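Melanin biosynthesis protein TyrA, putative (Shewanella oneidensis, PDB 2IIZ) binds heme b and probably acts as a peroxidase of the dye-decolorizing (DyP) type. Local coordinates at residues N69-L74 / L304-Q309. Residues are numbered along the deposited sequence; the frame is centred on the assembly and turned at random.
Sequences NYWDSL and LDFLMQ
W71 carries CG anti to the backbone N (chi1 -176°) and F306 has the same setting, an extended one that lets the two aromatic groups reach toward each other across the gap between their helices. Only the far rim of each ring system takes part. CH2 of W71 comes to 3.7 Å from CE2 of F306, and CZ2 of W71 lies 3.8 Å from CZ of F306. The tryptophan six-membered ring and the phenyl ring are tilted by 22°, with centroids 5.6 Å apart; the rings are displaced so far that little of one lies over the other, and the touch is apolar.

On the five-membered ring, close to the touching CZ2, NE1 is hydrogen-bonded to the backbone O of S78, which ties the indole to the loop following its own helix. Y75 meets both aromatics, its ring edge-to-face with F306, and I66 of strand 61-67 packs on W71. NE2 of Q309 lies over one face of the F306 ring, nearer its margin than its centre, and donates a weak, strongly bent bond to O of F306, 2.7 Å away. An alanine in place of W71 would probably open a gap beside CE2 and CZ of F306 and leave the S78 carbonyl without its indole donor.

The pair is buried, yet it lies away from the heme. This is plain aromatic packing between the short helix 71-74, after strand 61-67, and the C-terminal helix 304-308, after strand 291-301; those strands are antiparallel neighbours in the central sheet, where the two ferredoxin-like halves of the DyP-type peroxidase fold join.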
loop_
_atom_site.group_PDB
_atom_site.type_symbol
_atom_site.label_atom_id
_atom_site.label_comp_id
_atom_site.label_asym_id
_atom_site.label_seq_id
_atom_site.Cartn_x
_atom_site.Cartn_y
_atom_site.Cartn_z
ATOM N N ASN A 69 -8.965 23.522 -13.355
ATOM C CA ASN A 69 -9.180 24.801 -12.666
ATOM C C ASN A 69 -7.892 25.561 -12.296
ATOM O O ASN A 69 -7.950 26.658 -11.747
ATOM C CB ASN A 69 -10.041 24.570 -11.409
ATOM C CG ASN A 69 -11.526 24.484 -11.725
ATOM O OD1 ASN A 69 -11.927 24.551 -12.889
ATOM N ND2 ASN A 69 -12.349 24.336 -10.688
ATOM N N TYR A 70 -6.738 24.974 -12.591
ATOM C CA TYR A 70 -5.453 25.613 -12.316
ATOM C C TYR A 70 -4.634 25.885 -13.570
ATOM O O TYR A 70 -3.640 26.608 -13.510
ATOM C CB TYR A 70 -4.654 24.716 -11.389
ATOM C CG TYR A 70 -3.408 25.344 -10.851
ATOM C CD1 TYR A 70 -3.472 26.486 -10.062
ATOM C CD2 TYR A 70 -2.160 24.795 -11.125
ATOM C CE1 TYR A 70 -2.321 27.070 -9.560
ATOM C CE2 TYR A 70 -1.010 25.368 -10.630
ATOM C CZ TYR A 70 -1.092 26.504 -9.849
ATOM O OH TYR A 70 0.053 27.072 -9.356
ATOM N N TRP A 71 -5.036 25.307 -14.705
ATOM C CA TRP A 71 -4.309 25.509 -15.962
ATOM C C TRP A 71 -3.950 26.981 -16.168
ATOM O O TRP A 71 -2.805 27.300 -16.472
ATOM C CB TRP A 71 -5.109 25.011 -17.180
ATOM C CG TRP A 71 -4.315 25.129 -18.448
ATOM C CD1 TRP A 71 -4.302 26.185 -19.326
ATOM C CD2 TRP A 71 -3.404 24.156 -18.977
ATOM N NE1 TRP A 71 -3.446 25.920 -20.363
ATOM C CE2 TRP A 71 -2.882 24.681 -20.170
ATOM C CE3 TRP A 71 -2.983 22.881 -18.552
ATOM C CZ2 TRP A 71 -1.958 23.982 -20.948
ATOM C CZ3 TRP A 71 -2.057 22.184 -19.332
ATOM C CH2 TRP A 71 -1.562 22.740 -20.511
ATOM N N ASP A 72 -4.931 27.859 -15.997
ATOM C CA ASP A 72 -4.758 29.286 -16.330
ATOM C C ASP A 72 -3.915 30.128 -15.363
ATOM O O ASP A 72 -3.524 31.242 -15.690
ATOM C CB ASP A 72 -6.125 29.925 -16.546
ATOM C CG ASP A 72 -6.801 29.406 -17.790
ATOM O OD1 ASP A 72 -6.078 28.982 -18.717
ATOM O OD2 ASP A 72 -8.044 29.418 -17.845
ATOM N N SER A 73 -3.641 29.597 -14.182
ATOM C CA SER A 73 -2.673 30.198 -13.277
ATOM C C SER A 73 -1.258 29.849 -13.743
ATOM O O SER A 73 -0.360 30.686 -13.704
ATOM C CB SER A 73 -2.906 29.683 -11.858
ATOM O OG SER A 73 -4.233 29.957 -11.434
ATOM N N LEU A 74 -1.080 28.604 -14.184
ATOM C CA LEU A 74 0.209 28.096 -14.660
ATOM C C LEU A 74 0.512 28.407 -16.111
ATOM O O LEU A 74 1.651 28.721 -16.435
ATOM C CB LEU A 74 0.271 26.575 -14.529
ATOM C CG LEU A 74 0.986 25.941 -13.341
ATOM C CD1 LEU A 74 1.043 24.433 -13.572
ATOM C CD2 LEU A 74 2.380 26.503 -13.120
ATOM N N LEU A 304 5.604 16.099 -23.331
ATOM C CA LEU A 304 6.798 16.464 -22.592
ATOM C C LEU A 304 7.264 17.811 -23.109
ATOM O O LEU A 304 7.632 18.703 -22.344
ATOM C CB LEU A 304 7.880 15.408 -22.806
ATOM C CG LEU A 304 9.104 15.508 -21.900
ATOM C CD1 LEU A 304 8.719 15.406 -20.429
ATOM C CD2 LEU A 304 10.094 14.427 -22.254
ATOM N N ASP A 305 7.235 17.949 -24.424
ATOM C CA ASP A 305 7.780 19.129 -25.083
ATOM C C ASP A 305 7.070 20.411 -24.680
ATOM O O ASP A 305 7.718 21.430 -24.482
ATOM C CB ASP A 305 7.766 18.933 -26.590
ATOM C CG ASP A 305 8.688 17.813 -27.022
ATOM O OD1 ASP A 305 8.304 16.626 -26.903
ATOM O OD2 ASP A 305 9.801 18.131 -27.473
ATOM N N PHE A 306 5.748 20.367 -24.552
ATOM C CA PHE A 306 5.028 21.523 -24.024
ATOM C C PHE A 306 5.490 21.934 -22.617
ATOM O O PHE A 306 5.749 23.113 -22.357
ATOM C CB PHE A 306 3.522 21.292 -23.964
ATOM C CG PHE A 306 2.790 22.481 -23.435
ATOM C CD1 PHE A 306 2.422 23.513 -24.287
ATOM C CD2 PHE A 306 2.493 22.585 -22.085
ATOM C CE1 PHE A 306 1.756 24.631 -23.808
ATOM C CE2 PHE A 306 1.829 23.685 -21.593
ATOM C CZ PHE A 306 1.455 24.718 -22.461
ATOM N N LEU A 307 5.581 20.955 -21.717
ATOM C CA LEU A 307 5.955 21.221 -20.326
ATOM C C LEU A 307 7.359 21.805 -20.187
ATOM O O LEU A 307 7.619 22.597 -19.271
ATOM C CB LEU A 307 5.868 19.937 -19.507
ATOM C CG LEU A 307 4.458 19.403 -19.247
ATOM C CD2 LEU A 307 3.721 20.317 -18.285
HETATM N N MSE A 308 8.250 21.413 -21.098
HETATM C CA MSE A 308 9.672 21.773 -21.028
HETATM C C MSE A 308 10.077 23.146 -21.594
HETATM O O MSE A 308 11.183 23.629 -21.339
HETATM C CB MSE A 308 10.491 20.698 -21.732
HETATM C CG MSE A 308 10.596 19.414 -20.958
HETATM SE SE MSE A 308 11.815 18.276 -21.909
HETATM C CE MSE A 308 12.051 17.030 -20.625
ATOM N N GLN A 309 9.204 23.781 -22.355
ATOM C CA GLN A 309 9.553 25.061 -22.960
ATOM C C GLN A 309 9.663 26.230 -21.955
ATOM O O GLN A 309 9.650 27.392 -22.363
ATOM C CB GLN A 309 8.542 25.398 -24.055
ATOM C CG GLN A 309 7.183 25.813 -23.525
ATOM C CD GLN A 309 6.064 25.580 -24.515
ATOM O OE1 GLN A 309 6.199 25.859 -25.700
ATOM N NE2 GLN A 309 4.950 25.064 -24.028
#